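PDB 2PP0: L-talarate/galactarate dehydratase from Salmonella typhimurium, which catalyses the magnesium-dependent dehydration of L-talarate and galactarate to 5-keto-4-deoxy-D-glucarate, and also epimerises L-talarate to galactarate. Local coordinates for residues T24-E29 with D71-V76; D104-D109 with A144-L149; A138-K143 with G307-L312; A97-G102 with Y112-W117. One frame throughout, in Å; residues are numbered along the deposited sequence.

Contact 1 (T24-E29 with D71-V76)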
loop_
_atom_site.group_PDB
_atom_site.type_symbol
_atom_site.label_atom_id
_atom_site.label_comp_id
_atom_site.label_asym_id
_atom_site.label_seq_id
_atom_site.Cartn_x
_atom_site.Cartn_y
_atom_site.Cartn_z
ATOM N N THR B 24 10.615 11.457 19.220
ATOM C CA THR B 24 11.910 11.075 18.658
ATOM C C THR B 24 12.041 11.127 17.138
ATOM O O THR B 24 13.154 11.140 16.612
ATOM C CB THR B 24 12.306 9.651 19.116
ATOM O OG1 THR B 24 11.359 8.700 18.608
ATOM C CG2 THR B 24 12.322 9.571 20.634
ATOM N N GLY B 25 10.917 11.157 16.430
ATOM C CA GLY B 25 10.963 11.180 14.976
ATOM C C GLY B 25 11.725 12.329 14.331
ATOM O O GLY B 25 11.866 13.405 14.911
ATOM N N ASP B 26 12.213 12.086 13.116
ATOM C CA ASP B 26 12.955 13.079 12.352
ATOM C C ASP B 26 12.021 14.250 12.029
ATOM O O ASP B 26 10.806 14.159 12.221
ATOM C CB ASP B 26 13.482 12.450 11.056
ATOM C CG ASP B 26 14.652 13.218 10.466
ATOM O OD1 ASP B 26 14.949 14.322 10.974
ATOM O OD2 ASP B 26 15.273 12.720 9.494
ATOM N N ARG B 27 12.591 15.344 11.535
ATOM C CA ARG B 27 11.816 16.532 11.208
ATOM C C ARG B 27 12.348 17.234 9.966
ATOM O O ARG B 27 13.558 17.334 9.769
ATOM C CB ARG B 27 11.848 17.512 12.385
ATOM C CG ARG B 27 11.116 17.039 13.625
ATOM C CD ARG B 27 9.613 17.063 13.412
ATOM N NE ARG B 27 8.879 16.805 14.649
ATOM C CZ ARG B 27 8.723 15.602 15.194
ATOM N NH1 ARG B 27 9.249 14.530 14.614
ATOM N NH2 ARG B 27 8.033 15.473 16.320
ATOM N N ILE B 28 11.446 17.720 9.120
ATOM C CA ILE B 28 11.867 18.433 7.921
ATOM C C ILE B 28 12.319 19.827 8.365
ATOM O O ILE B 28 11.651 20.465 9.178
ATOM C CB ILE B 28 10.700 18.563 6.897
ATOM C CG1 ILE B 28 10.318 17.173 6.364
ATOM C CG2 ILE B 28 11.117 19.481 5.744
ATOM C CD1 ILE B 28 9.072 17.148 5.481
ATOM N N GLU B 29 13.450 20.300 7.847
ATOM C CA GLU B 29 13.933 21.622 8.236
ATOM C C GLU B 29 14.258 22.527 7.058
ATOM O O GLU B 29 14.490 23.718 7.242
ATOM C CB GLU B 29 15.182 21.501 9.125
ATOM C CG GLU B 29 14.980 20.664 10.382
ATOM C CD GLU B 29 16.118 20.821 11.374
ATOM O OE1 GLU B 29 17.281 20.916 10.926
ATOM O OE2 GLU B 29 15.847 20.834 12.596
ATOM N N ASP B 71 17.820 15.136 10.945
ATOM C CA ASP B 71 18.776 14.053 11.147
ATOM C C ASP B 71 19.684 13.721 9.971
ATOM O O ASP B 71 20.261 12.634 9.915
ATOM C CB ASP B 71 18.049 12.797 11.636
ATOM C CG ASP B 71 17.324 13.029 12.953
ATOM O OD1 ASP B 71 17.745 13.937 13.704
ATOM O OD2 ASP B 71 16.343 12.311 13.248
ATOM N N GLY B 72 19.800 14.653 9.031
ATOM C CA GLY B 72 20.699 14.463 7.904
ATOM C C GLY B 72 20.249 13.731 6.658
ATOM O O GLY B 72 21.077 13.423 5.793
ATOM N N PHE B 73 18.959 13.448 6.543
ATOM C CA PHE B 73 18.467 12.750 5.363
ATOM C C PHE B 73 18.119 13.740 4.262
ATOM O O PHE B 73 17.842 14.912 4.518
ATOM C CB PHE B 73 17.266 11.876 5.733
ATOM C CG PHE B 73 17.631 10.702 6.608
ATOM C CD1 PHE B 73 18.252 9.586 6.067
ATOM C CD2 PHE B 73 17.403 10.741 7.980
ATOM C CE1 PHE B 73 18.640 8.522 6.876
ATOM C CE2 PHE B 73 17.791 9.679 8.800
ATOM C CZ PHE B 73 18.410 8.571 8.242
ATOM N N GLU B 74 18.149 13.260 3.030
ATOM C CA GLU B 74 17.873 14.104 1.885
ATOM C C GLU B 74 16.976 13.374 0.888
ATOM O O GLU B 74 17.071 12.160 0.726
ATOM C CB GLU B 74 19.218 14.509 1.266
ATOM C CG GLU B 74 19.228 14.834 -0.206
ATOM C CD GLU B 74 19.213 13.599 -1.082
ATOM O OE1 GLU B 74 19.974 12.642 -0.806
ATOM O OE2 GLU B 74 18.443 13.590 -2.060
ATOM N N GLY B 75 16.087 14.120 0.242
ATOM C CA GLY B 75 15.198 13.517 -0.734
ATOM C C GLY B 75 14.979 14.440 -1.915
ATOM O O GLY B 75 14.975 15.659 -1.757
ATOM N N VAL B 76 14.811 13.866 -3.100
ATOM C CA VAL B 76 14.576 14.660 -4.293
ATOM C C VAL B 76 13.472 14.018 -5.133
ATOM O O VAL B 76 13.372 12.794 -5.216
ATOM C CB VAL B 76 15.867 14.782 -5.141
ATOM C CG1 VAL B 76 16.279 13.418 -5.665
ATOM C CG2 VAL B 76 15.650 15.761 -6.284
#

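Contact 2 (D104-D109 with A144-L149)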
loop_
_atom_site.group_PDB
_atom_site.type_symbol
_atom_site.label_atom_id
_atom_site.label_comp_id
_atom_site.label_asym_id
_atom_site.label_seq_id
_atom_site.Cartn_x
_atom_site.Cartn_y
_atom_site.Cartn_z
ATOM N N ASP B 104 7.131 15.329 10.458
ATOM C CA ASP B 104 7.888 14.075 10.479
ATOM C C ASP B 104 7.789 13.577 9.041
ATOM O O ASP B 104 6.720 13.163 8.598
ATOM C CB ASP B 104 7.233 13.063 11.419
ATOM C CG ASP B 104 7.996 11.756 11.489
ATOM O OD1 ASP B 104 8.612 11.375 10.477
ATOM O OD2 ASP B 104 7.966 11.104 12.555
ATOM N N PRO B 105 8.907 13.587 8.302
ATOM C CA PRO B 105 8.913 13.142 6.905
ATOM C C PRO B 105 8.411 11.732 6.603
ATOM O O PRO B 105 8.069 11.429 5.459
ATOM C CB PRO B 105 10.368 13.348 6.490
ATOM C CG PRO B 105 11.112 13.059 7.767
ATOM C CD PRO B 105 10.282 13.817 8.785
ATOM N N ASN B 106 8.353 10.867 7.612
ATOM C CA ASN B 106 7.889 9.506 7.374
ATOM C C ASN B 106 6.380 9.376 7.209
ATOM O O ASN B 106 5.911 8.433 6.578
ATOM C CB ASN B 106 8.369 8.587 8.497
ATOM C CG ASN B 106 9.873 8.583 8.610
ATOM O OD1 ASN B 106 10.440 9.149 9.547
ATOM N ND2 ASN B 106 10.534 7.976 7.632
ATOM N N ASP B 107 5.629 10.316 7.771
ATOM C CA ASP B 107 4.168 10.294 7.680
ATOM C C ASP B 107 3.741 10.970 6.381
ATOM O O ASP B 107 3.127 12.038 6.375
ATOM C CB ASP B 107 3.568 10.994 8.903
ATOM C CG ASP B 107 3.903 10.269 10.203
ATOM O OD1 ASP B 107 4.349 9.107 10.114
ATOM O OD2 ASP B 107 3.712 10.837 11.306
ATOM N N ILE B 108 4.074 10.307 5.281
ATOM C CA ILE B 108 3.806 10.793 3.940
ATOM C C ILE B 108 2.351 11.128 3.615
ATOM O O ILE B 108 2.081 12.204 3.071
ATOM C CB ILE B 108 4.369 9.803 2.899
ATOM C CG1 ILE B 108 5.883 9.655 3.123
ATOM C CG2 ILE B 108 4.090 10.307 1.482
ATOM C CD1 ILE B 108 6.598 8.756 2.113
ATOM N N ASP B 109 1.423 10.227 3.932
ATOM C CA ASP B 109 0.005 10.487 3.672
ATOM C C ASP B 109 -0.488 11.595 4.579
ATOM O O ASP B 109 -1.346 12.384 4.197
ATOM C CB ASP B 109 -0.865 9.257 3.943
ATOM C CG ASP B 109 -0.744 8.205 2.874
ATOM O OD1 ASP B 109 -0.574 8.569 1.690
ATOM O OD2 ASP B 109 -0.841 7.008 3.219
ATOM N N ALA B 144 13.255 5.684 1.331
ATOM C CA ALA B 144 13.994 4.558 0.774
ATOM C C ALA B 144 15.463 4.677 1.172
ATOM O O ALA B 144 16.077 3.705 1.623
ATOM C CB ALA B 144 13.868 4.532 -0.750
ATOM N N LYS B 145 16.020 5.875 1.002
ATOM C CA LYS B 145 17.411 6.127 1.359
ATOM C C LYS B 145 17.628 5.880 2.848
ATOM O O LYS B 145 18.675 5.382 3.253
ATOM C CB LYS B 145 17.799 7.568 1.004
ATOM C CG LYS B 145 17.908 7.810 -0.488
ATOM C CD LYS B 145 18.140 9.281 -0.816
ATOM C CE LYS B 145 18.377 9.474 -2.312
ATOM N NZ LYS B 145 18.399 10.924 -2.693
ATOM N N ARG B 146 16.639 6.232 3.662
ATOM C CA ARG B 146 16.729 6.023 5.100
ATOM C C ARG B 146 16.837 4.519 5.396
ATOM O O ARG B 146 17.446 4.115 6.380
ATOM C CB ARG B 146 15.499 6.604 5.794
ATOM C CG ARG B 146 15.464 6.411 7.301
ATOM C CD ARG B 146 14.114 6.823 7.869
ATOM N NE ARG B 146 13.833 8.234 7.616
ATOM C CZ ARG B 146 14.237 9.233 8.399
ATOM N NH1 ARG B 146 14.938 8.977 9.500
ATOM N NH2 ARG B 146 13.952 10.490 8.077
ATOM N N ALA B 147 16.238 3.695 4.540
ATOM C CA ALA B 147 16.288 2.243 4.709
ATOM C C ALA B 147 17.519 1.672 3.992
ATOM O O ALA B 147 17.805 0.471 4.082
ATOM C CB ALA B 147 15.018 1.607 4.143
ATOM N N GLY B 148 18.242 2.539 3.285
ATOM C CA GLY B 148 19.417 2.112 2.548
ATOM C C GLY B 148 19.023 1.180 1.417
ATOM O O GLY B 148 19.682 0.172 1.171
ATOM N N LEU B 149 17.947 1.525 0.711
ATOM C CA LEU B 149 17.457 0.687 -0.378
ATOM C C LEU B 149 16.990 1.466 -1.587
ATOM O O LEU B 149 16.604 2.625 -1.478
ATOM C CB LEU B 149 16.238 -0.118 0.073
ATOM C CG LEU B 149 16.237 -1.037 1.282
ATOM C CD1 LEU B 149 14.791 -1.381 1.647
ATOM C CD2 LEU B 149 17.039 -2.279 0.960
#

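Contact 3 (A138-K143 with G307-L312)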
loop_
_atom_site.group_PDB
_atom_site.type_symbol
_atom_site.label_atom_id
_atom_site.label_comp_id
_atom_site.label_asym_id
_atom_site.label_seq_id
_atom_site.Cartn_x
_atom_site.Cartn_y
_atom_site.Cartn_z
ATOM N N ALA B 138 9.758 13.136 -3.403
ATOM C CA ALA B 138 10.983 13.388 -2.645
ATOM C C ALA B 138 10.909 12.691 -1.286
ATOM O O ALA B 138 11.912 12.176 -0.789
ATOM C CB ALA B 138 11.194 14.897 -2.451
ATOM N N LEU B 139 9.722 12.677 -0.683
ATOM C CA LEU B 139 9.552 12.026 0.607
ATOM C C LEU B 139 9.744 10.514 0.481
ATOM O O LEU B 139 10.308 9.887 1.377
ATOM C CB LEU B 139 8.177 12.349 1.195
ATOM C CG LEU B 139 7.988 13.797 1.655
ATOM C CD1 LEU B 139 6.575 13.971 2.200
ATOM C CD2 LEU B 139 9.022 14.140 2.735
ATOM N N TRP B 140 9.284 9.926 -0.621
ATOM C CA TRP B 140 9.477 8.490 -0.831
ATOM C C TRP B 140 10.959 8.191 -1.098
ATOM O O TRP B 140 11.487 7.156 -0.664
ATOM C CB TRP B 140 8.633 7.986 -2.001
ATOM C CG TRP B 140 7.227 7.643 -1.613
ATOM C CD1 TRP B 140 6.101 8.401 -1.808
ATOM C CD2 TRP B 140 6.799 6.452 -0.943
ATOM N NE1 TRP B 140 4.997 7.749 -1.298
ATOM C CE2 TRP B 140 5.398 6.551 -0.762
ATOM C CE3 TRP B 140 7.463 5.308 -0.476
ATOM C CZ2 TRP B 140 4.653 5.548 -0.134
ATOM C CZ3 TRP B 140 6.720 4.308 0.151
ATOM C CH2 TRP B 140 5.329 4.437 0.316
ATOM N N ASP B 141 11.617 9.099 -1.819
ATOM C CA ASP B 141 13.043 8.979 -2.135
ATOM C C ASP B 141 13.813 8.968 -0.814
ATOM O O ASP B 141 14.706 8.144 -0.609
ATOM C CB ASP B 141 13.484 10.173 -3.001
ATOM C CG ASP B 141 14.977 10.168 -3.319
ATOM O OD1 ASP B 141 15.467 9.221 -3.981
ATOM O OD2 ASP B 141 15.662 11.130 -2.908
ATOM N N MET B 142 13.438 9.875 0.085
ATOM C CA MET B 142 14.076 9.989 1.393
ATOM C C MET B 142 13.862 8.737 2.240
ATOM O O MET B 142 14.813 8.208 2.826
ATOM C CB MET B 142 13.540 11.215 2.154
ATOM C CG MET B 142 14.128 11.385 3.562
ATOM S SD MET B 142 13.437 12.737 4.563
ATOM C CE MET B 142 14.287 14.091 3.790
ATOM N N LYS B 143 12.623 8.256 2.307
ATOM C CA LYS B 143 12.340 7.070 3.112
ATOM C C LYS B 143 13.122 5.848 2.644
ATOM O O LYS B 143 13.602 5.064 3.467
ATOM C CB LYS B 143 10.838 6.753 3.126
ATOM C CG LYS B 143 10.520 5.521 3.959
ATOM C CD LYS B 143 9.033 5.324 4.192
ATOM C CE LYS B 143 8.479 6.337 5.174
ATOM N NZ LYS B 143 7.077 5.991 5.545
ATOM N N GLY B 307 1.741 12.035 -7.499
ATOM C CA GLY B 307 2.904 11.427 -6.862
ATOM C C GLY B 307 2.890 9.910 -6.736
ATOM O O GLY B 307 2.042 9.224 -7.302
ATOM N N ILE B 308 3.840 9.378 -5.978
ATOM C CA ILE B 308 3.924 7.934 -5.771
ATOM C C ILE B 308 2.761 7.419 -4.918
ATOM O O ILE B 308 2.196 6.366 -5.202
ATOM C CB ILE B 308 5.283 7.556 -5.104
ATOM C CG1 ILE B 308 6.418 7.744 -6.118
ATOM C CG2 ILE B 308 5.248 6.119 -4.586
ATOM C CD1 ILE B 308 7.813 7.711 -5.505
ATOM N N SER B 309 2.387 8.166 -3.886
ATOM C CA SER B 309 1.297 7.738 -3.009
ATOM C C SER B 309 0.006 7.398 -3.770
ATOM O O SER B 309 -0.544 6.305 -3.602
ATOM C CB SER B 309 1.040 8.806 -1.947
ATOM O OG SER B 309 2.228 9.038 -1.197
ATOM N N PRO B 310 -0.505 8.325 -4.603
ATOM C CA PRO B 310 -1.733 7.982 -5.332
ATOM C C PRO B 310 -1.473 6.945 -6.435
ATOM O O PRO B 310 -2.359 6.164 -6.780
ATOM C CB PRO B 310 -2.206 9.337 -5.884
ATOM C CG PRO B 310 -0.927 10.140 -5.989
ATOM C CD PRO B 310 -0.213 9.767 -4.712
ATOM N N PHE B 311 -0.259 6.937 -6.982
ATOM C CA PHE B 311 0.089 5.977 -8.027
ATOM C C PHE B 311 0.004 4.560 -7.445
ATOM O O PHE B 311 -0.416 3.616 -8.127
ATOM C CB PHE B 311 1.507 6.258 -8.554
ATOM C CG PHE B 311 1.909 5.408 -9.734
ATOM C CD1 PHE B 311 2.027 5.965 -11.003
ATOM C CD2 PHE B 311 2.184 4.048 -9.574
ATOM C CE1 PHE B 311 2.416 5.183 -12.097
ATOM C CE2 PHE B 311 2.571 3.258 -10.658
ATOM C CZ PHE B 311 2.689 3.823 -11.922
ATOM N N LEU B 312 0.396 4.410 -6.182
ATOM C CA LEU B 312 0.345 3.102 -5.532
ATOM C C LEU B 312 -1.097 2.607 -5.406
ATOM O O LEU B 312 -1.374 1.435 -5.653
ATOM C CB LEU B 312 1.003 3.157 -4.146
ATOM C CG LEU B 312 2.517 3.408 -4.119
ATOM C CD1 LEU B 312 3.005 3.527 -2.688
ATOM C CD2 LEU B 312 3.240 2.279 -4.828
#

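Contact 4 (A97-G102 with Y112-W117)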
loop_
_atom_site.group_PDB
_atom_site.type_symbol
_atom_site.label_atom_id
_atom_site.label_comp_id
_atom_site.label_asym_id
_atom_site.label_seq_id
_atom_site.Cartn_x
_atom_site.Cartn_y
_atom_site.Cartn_z
ATOM N N ALA B 97 4.602 24.836 0.145
ATOM C CA ALA B 97 5.812 24.172 0.654
ATOM C C ALA B 97 6.176 24.430 2.117
ATOM O O ALA B 97 6.655 23.525 2.817
ATOM C CB ALA B 97 6.996 24.514 -0.238
ATOM N N ASP B 98 5.959 25.657 2.578
ATOM C CA ASP B 98 6.266 26.030 3.956
ATOM C C ASP B 98 5.616 25.103 4.984
ATOM O O ASP B 98 6.134 24.925 6.087
ATOM C CB ASP B 98 5.831 27.475 4.203
ATOM C CG ASP B 98 4.570 27.834 3.443
ATOM O OD1 ASP B 98 4.640 27.989 2.192
ATOM O OD2 ASP B 98 3.507 27.948 4.092
ATOM N N ASN B 99 4.485 24.508 4.618
ATOM C CA ASN B 99 3.764 23.590 5.503
ATOM C C ASN B 99 4.573 22.346 5.882
ATOM O O ASN B 99 4.245 21.657 6.841
ATOM C CB ASN B 99 2.465 23.147 4.836
ATOM C CG ASN B 99 1.452 24.261 4.767
ATOM O OD1 ASN B 99 0.833 24.604 5.768
ATOM N ND2 ASN B 99 1.291 24.845 3.588
ATOM N N LEU B 100 5.618 22.065 5.115
ATOM C CA LEU B 100 6.469 20.905 5.349
ATOM C C LEU B 100 7.394 21.064 6.554
ATOM O O LEU B 100 7.790 20.076 7.170
ATOM C CB LEU B 100 7.317 20.627 4.102
ATOM C CG LEU B 100 6.598 20.140 2.840
ATOM C CD1 LEU B 100 7.524 20.265 1.640
ATOM C CD2 LEU B 100 6.143 18.696 3.028
ATOM N N LEU B 101 7.743 22.301 6.893
ATOM C CA LEU B 101 8.654 22.531 8.013
ATOM C C LEU B 101 8.099 22.027 9.341
ATOM O O LEU B 101 6.958 22.317 9.702
ATOM C CB LEU B 101 9.016 24.021 8.115
ATOM C CG LEU B 101 9.625 24.653 6.855
ATOM C CD1 LEU B 101 10.054 26.094 7.151
ATOM C CD2 LEU B 101 10.816 23.842 6.389
ATOM N N GLY B 102 8.913 21.254 10.057
ATOM C CA GLY B 102 8.494 20.717 11.341
ATOM C C GLY B 102 7.700 19.422 11.272
ATOM O O GLY B 102 7.281 18.889 12.300
ATOM N N TYR B 112 0.636 14.718 2.987
ATOM C CA TYR B 112 -0.139 14.905 1.767
ATOM C C TYR B 112 -1.471 15.562 2.141
ATOM O O TYR B 112 -1.865 16.568 1.559
ATOM C CB TYR B 112 -0.405 13.550 1.105
ATOM C CG TYR B 112 -0.583 13.625 -0.388
ATOM C CD1 TYR B 112 0.374 13.088 -1.245
ATOM C CD2 TYR B 112 -1.702 14.244 -0.947
ATOM C CE1 TYR B 112 0.226 13.162 -2.621
ATOM C CE2 TYR B 112 -1.858 14.329 -2.323
ATOM C CZ TYR B 112 -0.896 13.789 -3.155
ATOM O OH TYR B 112 -1.038 13.885 -4.518
ATOM N N THR B 113 -2.156 14.985 3.124
ATOM C CA THR B 113 -3.438 15.508 3.589
ATOM C C THR B 113 -3.329 16.956 4.074
ATOM O O THR B 113 -4.219 17.773 3.818
ATOM C CB THR B 113 -4.005 14.615 4.711
ATOM O OG1 THR B 113 -4.328 13.330 4.162
ATOM C CG2 THR B 113 -5.261 15.227 5.320
ATOM N N LYS B 114 -2.241 17.281 4.769
ATOM C CA LYS B 114 -2.039 18.644 5.256
ATOM C C LYS B 114 -1.869 19.595 4.080
ATOM O O LYS B 114 -2.341 20.729 4.119
ATOM C CB LYS B 114 -0.796 18.730 6.146
ATOM C CG LYS B 114 -0.468 20.147 6.597
ATOM C CD LYS B 114 0.784 20.191 7.463
ATOM C CE LYS B 114 1.048 21.601 7.991
ATOM N NZ LYS B 114 2.311 21.648 8.787
ATOM N N LEU B 115 -1.184 19.133 3.038
ATOM C CA LEU B 115 -0.958 19.947 1.853
ATOM C C LEU B 115 -2.263 20.156 1.082
ATOM O O LEU B 115 -2.465 21.204 0.471
ATOM C CB LEU B 115 0.084 19.292 0.946
ATOM C CG LEU B 115 1.495 19.192 1.538
ATOM C CD1 LEU B 115 2.419 18.510 0.545
ATOM C CD2 LEU B 115 2.003 20.593 1.878
ATOM N N LEU B 116 -3.134 19.153 1.108
ATOM C CA LEU B 116 -4.427 19.254 0.435
ATOM C C LEU B 116 -5.293 20.272 1.170
ATOM O O LEU B 116 -5.973 21.084 0.536
ATOM C CB LEU B 116 -5.135 17.892 0.403
ATOM C CG LEU B 116 -4.577 16.877 -0.601
ATOM C CD1 LEU B 116 -5.284 15.534 -0.444
ATOM C CD2 LEU B 116 -4.759 17.405 -2.013
ATOM N N TRP B 117 -5.272 20.234 2.501
ATOM C CA TRP B 117 -6.059 21.183 3.282
ATOM C C TRP B 117 -5.525 22.592 3.118
ATOM O O TRP B 117 -6.292 23.552 3.138
ATOM C CB TRP B 117 -6.064 20.825 4.771
ATOM C CG TRP B 117 -7.041 19.750 5.123
ATOM C CD1 TRP B 117 -6.753 18.497 5.584
ATOM C CD2 TRP B 117 -8.469 19.819 5.012
ATOM N NE1 TRP B 117 -7.912 17.778 5.765
ATOM C CE2 TRP B 117 -8.981 18.565 5.419
ATOM C CE3 TRP B 117 -9.366 20.817 4.604
ATOM C CZ2 TRP B 117 -10.355 18.281 5.431
ATOM C CZ3 TRP B 117 -10.733 20.536 4.616
ATOM C CH2 TRP B 117 -11.212 19.276 5.026
#

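Contact 1 (T24-E29 with D71-V76)
The carboxylate of Asp26 lies stacked against that of Asp71, the two planes only 15° from parallel and the side chains pointing opposite ways as they pass. Asp26 OD1 and Asp71 OD2 come within 3.3 Å, both carboxylate oxygens and presumably both negative, and two backbone N-H groups on Asp26 OD1 probably ease the repulsion. Asp71 N supplies one, bonding to Asp26 OD1 at 3.0 Å from the syn side, somewhat out of the carboxylate plane. Arg27 N reaches the same oxygen, Asp26 OD1, from the other face. With CG of Asp26 anti to its own backbone N (chi1 -159°), the carboxylate is carried across to the turn that joins strands 57-69 and 74-81. This is the beta hairpin at the edge of the antiparallel sheet of the N-terminal capping domain of the enolase superfamily, and segment 24-29 leads into the neighbouring strand 28-40. The other oxygen, Asp26 OD2, sits 3.3 Å from Phe73 CD2, close to the ring plane, where the ring's C-H edge probably suits a carboxylate oxygen. Ser69 OG and the guanidinium of Arg146 also bind Asp26 OD2.

Contact 2 (D104-D109 with A144-L149)
Asn106 and Arg146 meet with their flat ends turned 69° apart, the amide standing over one face of the guanidinium, offset toward its rim. The close part is here: Asn106 ND2 and Arg146 NE, as modelled, are 3.3 Å apart, although the amide may well be turned over. Arg146 gets to this point from helix 127-146 by running out extended and then bending at chi3 (-61°), which swings the guanidinium round at the end of the chain. The Pro105 side is looser, a single van der Waals touch between Pro105 CG and Arg146 NH2 at 3.8 Å. Arg146 itself is partly exposed, whereas Pro105 and Asn106 are buried. The main polar partner of Arg146 is Asp26, whose OD2 takes NH2 in a salt bridge, and the ring of Phe73 adds a cation-pi contact. On the loop side, Asp104 OD1 accepts from Asn106 N at 2.9 Å, an Asx turn within the type I turn 104-107. Helix 127-146 finishes in a Schellman motif at Gly148. The loop ahead of helix 108-118 is thus laid beside the C-terminal end of helix 127-146 in the capping domain, with the edge hairpin 57-69/74-81 nearby and Leu149 of the second subunit packing on Asn106.

Contact 3 (A138-K143 with G307-L312)
Ile308 lies over one face of the Trp140 indole. Its CG2 methyl stands 3.6 Å from the centroid of the five-membered ring and only 8° off the ring normal, a well-centred CH-pi contact, while Ile308 CB comes to 3.5 Å from Trp140 CD1. The CG2 branch is anti to the backbone N of Ile308, and the other branch reaches on so that CD1 touches Trp140 CB at 3.6 Å. At the edge of the same ring, Trp140 NE1 donates to Ser309 OG at 3.1 Å. The bond is nearly straight (172°), with the oxygen lying in the indole plane. Farther along, Leu312 CD1 rests 3.7 Å from Trp140 CZ2, so three residues near the start of helix 308-320 are spread along one indole.

The next shell sets these groups in place. Ser309 OG is also bonded to Asp136 OD1, one turn back from Trp140 on helix 127-146, which fixes the hydroxyl between two groups of the same helix. Ile108 packs against both Trp140 and Ser309, and Leu154 and Leu155 of helix 151-155 touch the indole as well. Gly307 occupies the N-cap position of helix 308-320. The two helix segments run at 88° to each other, their axes 11.2 Å apart at closest approach, joining the capping domain to the (beta/alpha)-barrel domain. A distance this wide is bridged by the indole, so the contact combines apolar packing over the ring face with a directed N-H bond that sets the rotation of the ring.

Contact 4 (A97-G102 with Y112-W117)
Lys114 reaches across from helix 108-118 to the backbone of Asn99, and its aliphatic chain can be followed outward. From CB the chain leaves with CG anti to the backbone N (chi1 175°) and every later torsion close to 180°, giving a straight arm that spans the gap. CD comes within 3.8 Å of Asn99 O. CE lies nearer, 3.4 Å from that same Asn99 O, and also touches the side chain of Asn99, at 3.8 Å from CB and 3.7 Å from OD1. At the tip, NZ bonds to Asn99 O at 2.7 Å, approaching in the carbonyl plane on a lone pair with a C=O...N angle of 138°. The ammonium has a second partner in Glu103, whose OE2 forms a salt bridge with it, so the positive end is shared between a main-chain carbonyl and a carboxylate.

Asn99 turns its CB toward the helix but gives its amide to its own side of the contact, ND2 bonding to Ile96 O. That CB is flanked by Lys114 CE and by Leu115 CD2, the latter at 3.9 Å. Deeper in, Leu115 CD1 and Leu100 CD2 approach to 4.5 Å, a looser apolar touch behind the polar one. Segment 97-102 contains a short 3-10 turn, 98-100, in the connection between helix 86-96 and helix 108-118. Leu100 fits between helices 108-118 and 127-146 and the sheet of the capping domain, touching Ile111 and Ile135 on the helices, and Ile28 and Val31 of strand 28-40.

All four contacts lie on the same side of the chain's centre, and helix 127-146 carries both contact 2 and contact 3. Contacts 1 and 2, with centres about 9 Å apart, are tied by a salt bridge from Glu74 OE2 to Lys145 NZ at 2.7 Å. Contacts 2 and 3 are equally near, about 9 Å between centres, and Lys143 NZ probably hydrogen-bonds to Asn106 O at 2.9 Å. Contact 4 joins contact 1 where Gly102 N probably hydrogen-bonds to Ile28 O at 3.0 Å. Contact 3 is the one with a segment of its own in the barrel domain: Ile308 lies about 10 Å, side chain to side chain, from Asp301, thought to raise the basicity of the active-site histidine, His328.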